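Local coordinates for protein ribose-phosphate pyrophosphokinase (Thermus thermophilus, PDB 7PN0) that probably transfers the pyrophosphate group of ATP to ribose 5-phosphate, forming phosphoribosyl pyrophosphate, the activated ribose used in nucleotide synthesis, at residues V123-T127 against L289-I294; L187-D191 against V202-G207; I190-R194 against V228-L234; I259-K265 against P279-T283. One frame throughout, in Å; residues are numbered along the deposited sequence.

Contact 1 (V123-T127 against L289-I294). With SO4 (sulfate ion), chain F.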
loop_
_atom_site.group_PDB
_atom_site.type_symbol
_atom_site.label_atom_id
_atom_site.label_comp_id
_atom_site.label_asym_id
_atom_site.label_seq_id
_atom_site.Cartn_x
_atom_site.Cartn_y
_atom_site.Cartn_z
ATOM N N VAL A 123 -18.398 4.024 0.230
ATOM C CA VAL A 123 -19.520 3.143 -0.169
ATOM C C VAL A 123 -20.758 3.715 0.513
ATOM O O VAL A 123 -20.644 4.192 1.641
ATOM C CB VAL A 123 -19.307 1.663 0.214
ATOM C CG1 VAL A 123 -20.525 0.820 -0.016
ATOM C CG2 VAL A 123 -18.157 1.067 -0.546
ATOM N N LEU A 124 -21.875 3.622 -0.176
ATOM C CA LEU A 124 -23.241 3.923 0.332
ATOM C C LEU A 124 -24.084 2.692 0.047
ATOM O O LEU A 124 -24.145 2.320 -1.126
ATOM C CB LEU A 124 -23.821 5.168 -0.366
ATOM C CG LEU A 124 -25.275 5.503 -0.005
ATOM C CD1 LEU A 124 -25.412 5.697 1.489
ATOM C CD2 LEU A 124 -25.768 6.710 -0.812
ATOM N N THR A 125 -24.664 2.077 1.081
ATOM C CA THR A 125 -25.371 0.797 0.900
ATOM C C THR A 125 -26.556 0.761 1.849
ATOM O O THR A 125 -26.669 1.625 2.700
ATOM C CB THR A 125 -24.407 -0.394 1.015
ATOM O OG1 THR A 125 -25.059 -1.607 0.660
ATOM C CG2 THR A 125 -23.804 -0.581 2.388
ATOM N N MET A 126 -27.335 -0.305 1.774
ATOM C CA MET A 126 -28.539 -0.433 2.628
ATOM C C MET A 126 -28.659 -1.887 3.061
ATOM O O MET A 126 -28.412 -2.769 2.251
ATOM C CB MET A 126 -29.801 0.031 1.908
ATOM C CG MET A 126 -31.084 -0.236 2.684
ATOM S SD MET A 126 -32.541 0.453 1.808
ATOM C CE MET A 126 -32.445 2.163 2.303
ATOM N N THR A 127 -29.061 -2.095 4.295
ATOM C CA THR A 127 -29.354 -3.439 4.836
ATOM C C THR A 127 -28.282 -4.454 4.396
ATOM O O THR A 127 -28.605 -5.456 3.688
ATOM C CB THR A 127 -30.782 -3.872 4.488
ATOM O OG1 THR A 127 -31.709 -2.829 4.812
ATOM C CG2 THR A 127 -31.145 -5.147 5.220
ATOM N N LEU A 289 -34.626 8.209 -0.058
ATOM C CA LEU A 289 -33.669 8.071 1.063
ATOM C C LEU A 289 -32.247 8.028 0.513
ATOM O O LEU A 289 -31.372 8.702 1.068
ATOM C CB LEU A 289 -33.976 6.828 1.882
ATOM C CG LEU A 289 -33.067 6.639 3.103
ATOM C CD1 LEU A 289 -33.087 7.862 4.022
ATOM C CD2 LEU A 289 -33.436 5.387 3.847
ATOM N N PHE A 290 -31.986 7.290 -0.561
ATOM C CA PHE A 290 -30.605 7.307 -1.121
ATOM C C PHE A 290 -30.250 8.719 -1.603
ATOM O O PHE A 290 -29.120 9.190 -1.398
ATOM C CB PHE A 290 -30.474 6.287 -2.251
ATOM C CG PHE A 290 -30.105 4.914 -1.768
ATOM C CD1 PHE A 290 -31.065 4.006 -1.348
ATOM C CD2 PHE A 290 -28.779 4.515 -1.790
ATOM C CE1 PHE A 290 -30.708 2.733 -0.926
ATOM C CE2 PHE A 290 -28.437 3.236 -1.405
ATOM C CZ PHE A 290 -29.392 2.358 -0.946
ATOM N N ALA A 291 -31.202 9.401 -2.247
ATOM C CA ALA A 291 -30.966 10.784 -2.720
ATOM C C ALA A 291 -30.622 11.706 -1.537
ATOM O O ALA A 291 -29.650 12.463 -1.637
ATOM C CB ALA A 291 -32.139 11.258 -3.508
ATOM N N GLU A 292 -31.338 11.619 -0.431
ATOM C CA GLU A 292 -31.076 12.438 0.765
ATOM C C GLU A 292 -29.684 12.092 1.304
ATOM O O GLU A 292 -28.977 13.016 1.692
ATOM C CB GLU A 292 -32.149 12.244 1.835
ATOM C CG GLU A 292 -32.078 13.273 2.953
ATOM C CD GLU A 292 -32.066 14.714 2.467
ATOM O OE1 GLU A 292 -32.788 15.004 1.496
ATOM O OE2 GLU A 292 -31.296 15.539 3.034
ATOM N N ALA A 293 -29.343 10.799 1.412
ATOM C CA ALA A 293 -28.005 10.385 1.903
ATOM C C ALA A 293 -26.918 10.980 0.989
ATOM O O ALA A 293 -25.935 11.579 1.488
ATOM C CB ALA A 293 -27.965 8.873 1.975
ATOM N N ILE A 294 -27.083 10.860 -0.322
ATOM C CA ILE A 294 -26.078 11.373 -1.286
ATOM C C ILE A 294 -25.969 12.882 -1.074
ATOM O O ILE A 294 -24.824 13.382 -0.981
ATOM C CB ILE A 294 -26.387 10.943 -2.728
ATOM C CG1 ILE A 294 -26.164 9.438 -2.905
ATOM C CG2 ILE A 294 -25.592 11.744 -3.734
ATOM C CD1 ILE A 294 -26.779 8.863 -4.165
HETATM S S SO4 F . -31.680 -2.755 8.539
HETATM O O1 SO4 F . -31.374 -1.682 9.451
HETATM O O2 SO4 F . -32.168 -2.165 7.310
HETATM O O3 SO4 F . -32.733 -3.632 9.106
HETATM O O4 SO4 F . -30.503 -3.503 8.254
#
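The ring of Phe-290 sits between Leu-124 and Met-126, which point from strand 123-126 to helix 289-294. Phe-290 CZ lies 3.7 Å from Met-126 CB. On the other side Phe-290 CD2 is 3.9 Å from Leu-124 CD2. The extended Met-126 chain lays SD beside the ring, 5.3 Å from its centroid in an oblique Met-aromatic contact; the bend at chi3 (-81°) then sets Met-126 CE 3.7 Å from Leu-289 CD2. An alanine in place of Phe-290 would remove the whole ring and would probably open a gap between Leu-124 and Met-126, leaving the methionine sulfur without its aromatic partner. The other branch of Leu-124, CD1, meets Ala-293 CB at 4.1 Å, while its CD2 presses tightly on Ile-294 CG1 at 3.5 Å. No hydrogen bond links the segments. Just after the strand Thr-127 OG1 donates to O2 of a sulfate ion at 2.6 Å; Ser-145, Arg-175 and Ala-146 N also hydrogen-bond this ion, probably picked up from the crystallisation liquor. Helix 287-299 thus covers strand 122-126 of the parallel sheet, with Ile-18 of helix 12-21 against Phe-290 and Ile-294, and Leu-144 of strand 141-144 against Leu-124 and Met-126.

Contact 2 (L187-D191 against V202-G207)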
loop_
_atom_site.group_PDB
_atom_site.type_symbol
_atom_site.label_atom_id
_atom_site.label_comp_id
_atom_site.label_asym_id
_atom_site.label_seq_id
_atom_site.Cartn_x
_atom_site.Cartn_y
_atom_site.Cartn_z
ATOM N N LEU A 187 -43.963 -9.364 20.093
ATOM C CA LEU A 187 -42.977 -10.145 19.305
ATOM C C LEU A 187 -43.182 -11.612 19.633
ATOM O O LEU A 187 -43.284 -11.921 20.811
ATOM C CB LEU A 187 -41.565 -9.671 19.650
ATOM C CG LEU A 187 -40.423 -10.329 18.889
ATOM C CD1 LEU A 187 -40.518 -10.067 17.402
ATOM C CD2 LEU A 187 -39.081 -9.846 19.426
ATOM N N ALA A 188 -43.324 -12.469 18.631
ATOM C CA ALA A 188 -43.469 -13.922 18.837
ATOM C C ALA A 188 -42.315 -14.607 18.123
ATOM O O ALA A 188 -41.705 -13.968 17.253
ATOM C CB ALA A 188 -44.800 -14.399 18.326
ATOM N N PHE A 189 -42.065 -15.866 18.463
ATOM C CA PHE A 189 -41.057 -16.720 17.803
ATOM C C PHE A 189 -41.739 -18.018 17.397
ATOM O O PHE A 189 -42.427 -18.639 18.247
ATOM C CB PHE A 189 -39.849 -16.941 18.725
ATOM C CG PHE A 189 -38.744 -17.715 18.054
ATOM C CD1 PHE A 189 -38.752 -19.094 18.018
ATOM C CD2 PHE A 189 -37.742 -17.046 17.379
ATOM C CE1 PHE A 189 -37.773 -19.793 17.321
ATOM C CE2 PHE A 189 -36.754 -17.745 16.701
ATOM C CZ PHE A 189 -36.781 -19.117 16.657
ATOM N N ILE A 190 -41.488 -18.492 16.186
ATOM C CA ILE A 190 -42.039 -19.800 15.750
ATOM C C ILE A 190 -40.866 -20.700 15.346
ATOM O O ILE A 190 -40.143 -20.406 14.378
ATOM C CB ILE A 190 -43.161 -19.616 14.702
ATOM C CG1 ILE A 190 -43.935 -20.921 14.467
ATOM C CG2 ILE A 190 -42.640 -19.015 13.395
ATOM C CD1 ILE A 190 -45.302 -20.739 13.764
ATOM N N ASP A 191 -40.588 -21.690 16.193
ATOM C CA ASP A 191 -39.575 -22.742 15.935
ATOM C C ASP A 191 -40.275 -23.769 15.046
ATOM O O ASP A 191 -41.252 -24.392 15.528
ATOM C CB ASP A 191 -39.026 -23.305 17.254
ATOM C CG ASP A 191 -37.992 -24.408 17.085
ATOM O OD1 ASP A 191 -37.137 -24.302 16.180
ATOM O OD2 ASP A 191 -38.053 -25.369 17.852
ATOM N N VAL A 202 -44.446 -27.366 13.231
ATOM C CA VAL A 202 -44.327 -26.372 14.338
ATOM C C VAL A 202 -43.856 -27.108 15.601
ATOM O O VAL A 202 -44.664 -27.833 16.195
ATOM C CB VAL A 202 -45.637 -25.598 14.587
ATOM C CG1 VAL A 202 -45.436 -24.500 15.625
ATOM C CG2 VAL A 202 -46.199 -25.016 13.294
ATOM N N ARG A 203 -42.589 -26.927 15.983
ATOM C CA ARG A 203 -41.990 -27.521 17.211
ATOM C C ARG A 203 -42.411 -26.682 18.421
ATOM O O ARG A 203 -42.932 -27.250 19.376
ATOM C CB ARG A 203 -40.460 -27.589 17.126
ATOM C CG ARG A 203 -39.917 -28.726 16.269
ATOM C CD ARG A 203 -38.463 -29.070 16.590
ATOM N NE ARG A 203 -38.272 -30.358 17.261
ATOM C CZ ARG A 203 -37.141 -31.066 17.256
ATOM N NH1 ARG A 203 -36.071 -30.623 16.610
ATOM N NH2 ARG A 203 -37.082 -32.224 17.896
ATOM N N MET A 204 -42.185 -25.372 18.384
ATOM C CA MET A 204 -42.462 -24.478 19.536
ATOM C C MET A 204 -43.001 -23.140 19.036
ATOM O O MET A 204 -42.533 -22.671 17.987
ATOM C CB MET A 204 -41.182 -24.223 20.337
ATOM C CG MET A 204 -41.431 -23.432 21.593
ATOM S SD MET A 204 -40.283 -23.879 22.920
ATOM C CE MET A 204 -40.891 -25.521 23.305
ATOM N N LEU A 205 -43.919 -22.545 19.791
ATOM C CA LEU A 205 -44.362 -21.141 19.625
ATOM C C LEU A 205 -44.174 -20.420 20.954
ATOM O O LEU A 205 -44.648 -20.948 21.985
ATOM C CB LEU A 205 -45.833 -21.161 19.201
ATOM C CG LEU A 205 -46.466 -19.812 18.868
ATOM C CD1 LEU A 205 -45.896 -19.242 17.573
ATOM C CD2 LEU A 205 -47.983 -19.960 18.768
ATOM N N VAL A 206 -43.509 -19.261 20.960
ATOM C CA VAL A 206 -43.545 -18.359 22.148
ATOM C C VAL A 206 -44.126 -17.013 21.698
ATOM O O VAL A 206 -43.724 -16.502 20.600
ATOM C CB VAL A 206 -42.203 -18.284 22.924
ATOM C CG1 VAL A 206 -41.102 -19.115 22.289
ATOM C CG2 VAL A 206 -41.749 -16.867 23.229
ATOM N N GLY A 207 -45.051 -16.492 22.517
ATOM C CA GLY A 207 -46.027 -15.453 22.140
ATOM C C GLY A 207 -47.266 -16.090 21.541
ATOM O O GLY A 207 -47.342 -17.341 21.449
#
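A beta hairpin of strands 187-194 and 200-206 forms this edge of the mixed sheet, and a classic beta bulge interrupts its pairing where Arg-203 and Met-204 both face Asp-191. Phe-189 and Val-206 make a hydrogen-bonded antiparallel pair: Phe-189 N gives to Val-206 O at 2.8 Å, and Val-206 N returns to Phe-189 O at 3.0 Å. At the bulge Asp-191 O accepts twice, from Arg-203 N at 2.9 Å and from Met-204 N at 3.2 Å, both donors coming from the same face of its carbonyl plane. Asp-191 OD2 lies alongside the Arg-203 chain, 3.4 Å from its CB; the guanidinium pairs with Glu-193 instead. On the other face, Ile-190 CB meets Leu-205 CD1 at 4.0 Å, and its CG1, swung anti to the backbone N (chi1 -168°), reaches Val-202 CG1 at 4.1 Å. A serine at Ile-190 would lack CG1 and CD1 and is likely to leave Val-202 CG1 without its partner and Leu-205 CD1 with only CB to touch. Phe-189 also meets Phe-189 of a second subunit edge-to-face. Backbone bonds fix the hairpin's register, while the Phe-189, Met-204 and Val-206 part of that face, which also carries Asp-191, packs against the second subunit.

Contact 3 (I190-R194 against V228-L234)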
loop_
_atom_site.group_PDB
_atom_site.type_symbol
_atom_site.label_atom_id
_atom_site.label_comp_id
_atom_site.label_asym_id
_atom_site.label_seq_id
_atom_site.Cartn_x
_atom_site.Cartn_y
_atom_site.Cartn_z
ATOM N N ILE A 190 -41.488 -18.492 16.186
ATOM C CA ILE A 190 -42.039 -19.800 15.750
ATOM C C ILE A 190 -40.866 -20.700 15.346
ATOM O O ILE A 190 -40.143 -20.406 14.378
ATOM C CB ILE A 190 -43.161 -19.616 14.702
ATOM C CG1 ILE A 190 -43.935 -20.921 14.467
ATOM C CG2 ILE A 190 -42.640 -19.015 13.395
ATOM C CD1 ILE A 190 -45.302 -20.739 13.764
ATOM N N ASP A 191 -40.588 -21.690 16.193
ATOM C CA ASP A 191 -39.575 -22.742 15.935
ATOM C C ASP A 191 -40.275 -23.769 15.046
ATOM O O ASP A 191 -41.252 -24.392 15.528
ATOM C CB ASP A 191 -39.026 -23.305 17.254
ATOM C CG ASP A 191 -37.992 -24.408 17.085
ATOM O OD1 ASP A 191 -37.137 -24.302 16.180
ATOM O OD2 ASP A 191 -38.053 -25.369 17.852
ATOM N N LYS A 192 -39.842 -23.885 13.794
ATOM C CA LYS A 192 -40.384 -24.839 12.799
ATOM C C LYS A 192 -39.244 -25.652 12.170
ATOM O O LYS A 192 -38.069 -25.271 12.358
ATOM C CB LYS A 192 -41.207 -24.087 11.756
ATOM C CG LYS A 192 -40.661 -22.725 11.346
ATOM C CD LYS A 192 -39.864 -22.761 10.064
ATOM C CE LYS A 192 -38.841 -21.651 10.007
ATOM N NZ LYS A 192 -38.170 -21.601 8.696
ATOM N N GLU A 193 -39.599 -26.757 11.502
ATOM C CA GLU A 193 -38.665 -27.721 10.851
ATOM C C GLU A 193 -39.249 -28.129 9.496
ATOM O O GLU A 193 -40.424 -28.570 9.477
ATOM C CB GLU A 193 -38.486 -29.010 11.668
ATOM C CG GLU A 193 -37.947 -28.808 13.075
ATOM C CD GLU A 193 -36.432 -28.813 13.252
ATOM O OE1 GLU A 193 -35.715 -29.144 12.283
ATOM O OE2 GLU A 193 -35.971 -28.498 14.380
ATOM N N ARG A 194 -38.476 -28.007 8.412
ATOM C CA ARG A 194 -38.842 -28.646 7.120
ATOM C C ARG A 194 -38.484 -30.130 7.264
ATOM O O ARG A 194 -37.271 -30.428 7.339
ATOM C CB ARG A 194 -38.175 -27.972 5.913
ATOM C CG ARG A 194 -38.746 -28.433 4.577
ATOM C CD ARG A 194 -38.448 -27.531 3.391
ATOM N NE ARG A 194 -39.275 -26.324 3.270
ATOM C CZ ARG A 194 -40.581 -26.297 2.962
ATOM N NH1 ARG A 194 -41.256 -27.422 2.772
ATOM N NH2 ARG A 194 -41.214 -25.139 2.851
ATOM N N VAL A 228 -41.804 -18.769 2.760
ATOM C CA VAL A 228 -42.793 -19.871 2.548
ATOM C C VAL A 228 -42.922 -20.719 3.818
ATOM O O VAL A 228 -44.082 -20.949 4.269
ATOM C CB VAL A 228 -42.383 -20.716 1.318
ATOM C CG1 VAL A 228 -42.760 -22.191 1.434
ATOM C CG2 VAL A 228 -42.962 -20.113 0.049
ATOM N N GLU A 229 -41.797 -21.160 4.389
ATOM C CA GLU A 229 -41.776 -22.037 5.586
ATOM C C GLU A 229 -42.442 -21.304 6.742
ATOM O O GLU A 229 -43.227 -21.913 7.474
ATOM C CB GLU A 229 -40.345 -22.357 6.035
ATOM C CG GLU A 229 -39.639 -23.441 5.261
ATOM C CD GLU A 229 -38.367 -23.945 5.942
ATOM O OE1 GLU A 229 -38.230 -23.742 7.164
ATOM O OE2 GLU A 229 -37.508 -24.519 5.255
ATOM N N ALA A 230 -42.079 -20.034 6.953
ATOM C CA ALA A 230 -42.600 -19.244 8.084
ATOM C C ALA A 230 -44.119 -19.097 7.915
ATOM O O ALA A 230 -44.854 -19.267 8.907
ATOM C CB ALA A 230 -41.899 -17.922 8.151
ATOM N N VAL A 231 -44.563 -18.753 6.712
ATOM C CA VAL A 231 -46.014 -18.512 6.448
ATOM C C VAL A 231 -46.764 -19.823 6.702
ATOM O O VAL A 231 -47.829 -19.764 7.357
ATOM C CB VAL A 231 -46.268 -17.978 5.029
ATOM C CG1 VAL A 231 -47.764 -17.905 4.727
ATOM C CG2 VAL A 231 -45.629 -16.614 4.835
ATOM N N GLU A 232 -46.258 -20.946 6.177
ATOM C CA GLU A 232 -46.924 -22.272 6.347
ATOM C C GLU A 232 -46.997 -22.597 7.840
ATOM O O GLU A 232 -48.087 -22.965 8.313
ATOM C CB GLU A 232 -46.184 -23.380 5.592
ATOM C CG GLU A 232 -46.438 -23.414 4.095
ATOM C CD GLU A 232 -45.949 -24.705 3.453
ATOM O OE1 GLU A 232 -45.484 -25.612 4.186
ATOM O OE2 GLU A 232 -46.023 -24.808 2.228
ATOM N N ALA A 233 -45.882 -22.453 8.570
ATOM C CA ALA A 233 -45.814 -22.689 10.030
ATOM C C ALA A 233 -46.866 -21.834 10.743
ATOM O O ALA A 233 -47.509 -22.345 11.672
ATOM C CB ALA A 233 -44.447 -22.379 10.577
ATOM N N LEU A 234 -46.997 -20.566 10.346
ATOM C CA LEU A 234 -47.855 -19.567 11.033
ATOM C C LEU A 234 -49.327 -19.899 10.767
ATOM O O LEU A 234 -50.140 -19.776 11.703
ATOM C CB LEU A 234 -47.499 -18.161 10.534
ATOM C CG LEU A 234 -46.382 -17.474 11.316
ATOM C CD1 LEU A 234 -45.823 -16.266 10.546
ATOM C CD2 LEU A 234 -46.874 -17.042 12.700
#
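Glu-229 draws together Lys-192 and Arg-194, two basic residues on strand 190-194, in one salt-bridge network. Lys-192 NZ donates to Glu-229 OE1 at 2.6 Å, a short bond made from above the carboxylate plane, 38° out of it. The other oxygen, Glu-229 OE2, takes a weak hydrogen bond from Arg-194 NE at 3.2 Å, bent to 134° at the hydrogen. Each carboxylate oxygen thus has its own cation; the guanidinium and carboxylate planes stand 72° apart, and the arginine's salt bridge is made by NE. Lys-192 carries CG between its backbone N and carbonyl carbon and then turns at chi2, which directs its ammonium across the glutamate at about a right angle. Arg-194 bends at chi3 and sets the NE and NH2 side of its guanidinium against the aliphatic part of Glu-229, Arg-194 NH2 lying 3.3 Å from Glu-229 CG. Arg-194 NH2 also has Val-228 CG1 at the guanidinium edge, 3.6 Å away. Glu-232 OE1 stays beyond salt-bridge range of Arg-194.

Toward the start of the strand the packing becomes apolar. Ala-233 presents its CB to Lys-192 CB at 3.8 Å and to Ile-190 CD1 at 3.7 Å, and Leu-234 CD2 approaches that same isoleucine methyl. Leu-234 continues onto Val-166 and Ile-216 of the sheet beneath helix 225-236. With positive groups bracketing it, the carboxylate of Glu-229 is likely to remain ionised; the charges clamp one end of the helix segment to the strand, and apolar side chains of Ile-190, Ala-233 and Leu-234 pack at the other.

Contact 4 (I259-K265 against P279-T283)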
loop_
_atom_site.group_PDB
_atom_site.type_symbol
_atom_site.label_atom_id
_atom_site.label_comp_id
_atom_site.label_asym_id
_atom_site.label_seq_id
_atom_site.Cartn_x
_atom_site.Cartn_y
_atom_site.Cartn_z
ATOM N N ILE A 259 -44.408 -17.631 -3.815
ATOM C CA ILE A 259 -45.228 -16.533 -3.243
ATOM C C ILE A 259 -46.668 -16.633 -3.749
ATOM O O ILE A 259 -47.552 -16.477 -2.926
ATOM C CB ILE A 259 -44.569 -15.187 -3.560
ATOM C CG1 ILE A 259 -43.242 -15.071 -2.813
ATOM C CG2 ILE A 259 -45.501 -14.035 -3.246
ATOM C CD1 ILE A 259 -42.391 -13.894 -3.264
ATOM N N ALA A 260 -46.894 -16.872 -5.038
ATOM C CA ALA A 260 -48.267 -17.021 -5.608
ATOM C C ALA A 260 -48.977 -18.204 -4.931
ATOM O O ALA A 260 -50.153 -18.067 -4.644
ATOM C CB ALA A 260 -48.205 -17.212 -7.090
ATOM N N LYS A 261 -48.253 -19.288 -4.643
ATOM C CA LYS A 261 -48.787 -20.573 -4.104
ATOM C C LYS A 261 -49.050 -20.429 -2.607
ATOM O O LYS A 261 -50.007 -21.037 -2.109
ATOM C CB LYS A 261 -47.791 -21.720 -4.289
ATOM C CG LYS A 261 -47.962 -22.563 -5.547
ATOM C CD LYS A 261 -47.364 -23.972 -5.426
ATOM C CE LYS A 261 -48.201 -25.063 -6.074
ATOM N NZ LYS A 261 -48.216 -24.960 -7.557
ATOM N N SER A 262 -48.184 -19.694 -1.905
ATOM C CA SER A 262 -48.269 -19.428 -0.443
ATOM C C SER A 262 -49.549 -18.670 -0.131
ATOM O O SER A 262 -50.007 -17.846 -0.921
ATOM C CB SER A 262 -47.044 -18.649 0.025
ATOM O OG SER A 262 -47.152 -18.235 1.379
ATOM N N PRO A 263 -50.155 -18.892 1.048
ATOM C CA PRO A 263 -51.271 -18.064 1.501
ATOM C C PRO A 263 -50.854 -16.652 1.930
ATOM O O PRO A 263 -51.675 -15.902 2.392
ATOM C CB PRO A 263 -51.838 -18.829 2.709
ATOM C CG PRO A 263 -50.712 -19.705 3.182
ATOM C CD PRO A 263 -49.882 -20.015 1.952
ATOM N N VAL A 264 -49.572 -16.314 1.819
ATOM C CA VAL A 264 -49.098 -14.960 2.241
ATOM C C VAL A 264 -49.952 -13.893 1.542
ATOM O O VAL A 264 -50.154 -13.987 0.333
ATOM C CB VAL A 264 -47.590 -14.767 1.971
ATOM C CG1 VAL A 264 -47.261 -14.762 0.490
ATOM C CG2 VAL A 264 -47.052 -13.541 2.678
ATOM N N LYS A 265 -50.423 -12.890 2.272
ATOM C CA LYS A 265 -51.331 -11.884 1.695
ATOM C C LYS A 265 -50.575 -11.009 0.721
ATOM O O LYS A 265 -51.144 -10.590 -0.297
ATOM C CB LYS A 265 -51.933 -10.980 2.768
ATOM C CG LYS A 265 -53.096 -11.621 3.504
ATOM C CD LYS A 265 -54.221 -12.001 2.553
ATOM C CE LYS A 265 -55.477 -12.444 3.267
ATOM N NZ LYS A 265 -56.606 -12.493 2.314
ATOM N N PRO A 279 -48.864 -10.438 -8.602
ATOM C CA PRO A 279 -50.100 -9.970 -7.979
ATOM C C PRO A 279 -49.929 -9.556 -6.514
ATOM O O PRO A 279 -50.542 -8.603 -6.112
ATOM C CB PRO A 279 -51.041 -11.186 -8.058
ATOM C CG PRO A 279 -50.551 -11.949 -9.267
ATOM C CD PRO A 279 -49.045 -11.746 -9.271
ATOM N N LYS A 280 -49.138 -10.270 -5.730
ATOM C CA LYS A 280 -49.089 -9.949 -4.277
ATOM C C LYS A 280 -47.801 -9.174 -3.946
ATOM O O LYS A 280 -47.558 -8.931 -2.750
ATOM C CB LYS A 280 -49.229 -11.243 -3.481
ATOM C CG LYS A 280 -50.483 -12.037 -3.831
ATOM C CD LYS A 280 -50.789 -13.151 -2.877
ATOM C CE LYS A 280 -49.980 -14.394 -3.171
ATOM N NZ LYS A 280 -50.022 -15.364 -2.054
ATOM N N LEU A 281 -47.026 -8.782 -4.952
ATOM C CA LEU A 281 -45.743 -8.055 -4.712
ATOM C C LEU A 281 -46.003 -6.546 -4.613
ATOM O O LEU A 281 -46.726 -6.028 -5.423
ATOM C CB LEU A 281 -44.771 -8.436 -5.828
ATOM C CG LEU A 281 -44.401 -9.921 -5.899
ATOM C CD1 LEU A 281 -43.294 -10.131 -6.913
ATOM C CD2 LEU A 281 -43.986 -10.459 -4.541
ATOM N N ARG A 282 -45.434 -5.871 -3.617
ATOM C CA ARG A 282 -45.505 -4.400 -3.439
ATOM C C ARG A 282 -44.080 -3.828 -3.369
ATOM O O ARG A 282 -43.181 -4.510 -2.810
ATOM C CB ARG A 282 -46.271 -4.079 -2.166
ATOM C CG ARG A 282 -46.794 -2.654 -2.093
ATOM C CD ARG A 282 -48.148 -2.488 -2.768
ATOM N NE ARG A 282 -49.081 -1.750 -1.910
ATOM C CZ ARG A 282 -50.313 -2.166 -1.565
ATOM N NH1 ARG A 282 -50.805 -3.319 -2.004
ATOM N NH2 ARG A 282 -51.069 -1.405 -0.795
ATOM N N THR A 283 -43.893 -2.626 -3.905
ATOM C CA THR A 283 -42.585 -1.942 -3.908
ATOM C C THR A 283 -42.579 -0.769 -2.932
ATOM O O THR A 283 -43.525 0.024 -2.922
ATOM C CB THR A 283 -42.221 -1.492 -5.319
ATOM O OG1 THR A 283 -42.139 -2.652 -6.134
ATOM C CG2 THR A 283 -40.901 -0.746 -5.336
#
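Hydrogen bonding here centres on the ammonium of Lys-280, which enters the turn after helix 255-261 and meets main-chain oxygens gathered there. Lys-280 NZ donates to Ile-259 O at 2.8 Å, in a direction tilted 19° from the carbonyl plane, and to Val-264 O at 2.8 Å, this time in the carbonyl plane. Ser-262 O also lies 2.7 Å from Lys-280 NZ. The lysine chain bends at chi3 (-82°), a kink that carries NZ in among these carbonyls. The turn has a bond of its own: Val-264 N gives to Ser-262 OG at 3.1 Å, forming an ST turn just where the chain leaves the helix.

Van der Waals contacts surround the polar group. The methylenes of Lys-280 run past the backbone of Lys-265, Lys-280 CD lying 3.7 Å from Lys-265 O, while Val-264 CG1 approaches Lys-280 NZ at 3.8 Å. Beside this is an apolar contact, Leu-281 CD2 meeting Ile-259 CD1 at 4.0 Å, the two side chains crossing at about a right angle; Tyr-251 and Val-267 touch both of them.

The contact joins the C-terminal end of a helix and its following turn to the start of strand 281-284, at the border of the mixed sheet. Oxygens at a helix C-terminus carry partial negative charge, and the positive charge of Lys-280 probably offsets that at Ile-259 O, while Val-264 O, in the turn beyond, takes a second bond.

In the fold
Contacts 2 and 3 share Ile-190 and Asp-191 on strand 187-194, their centres about 9 Å apart; a salt bridge from Arg-203 to Glu-193 and packing of Val-202 on Ala-233 join them. Contact 3 in turn meets contact 4 through Val-231, which packs on Ser-262, Pro-263 and Val-264. All three reach the mixed sheet, whereas contact 1 covers the parallel sheet, its centre about 35 Å from that of contact 2, on the opposite side of the chain's centre. Strand 281-284 of contact 4 leads directly into helix 287-299 of contact 1. The Lys-192 side chain is about 11 Å from a bound ADP, and those of Phe-189 and Thr-125 are each about 13 Å from one.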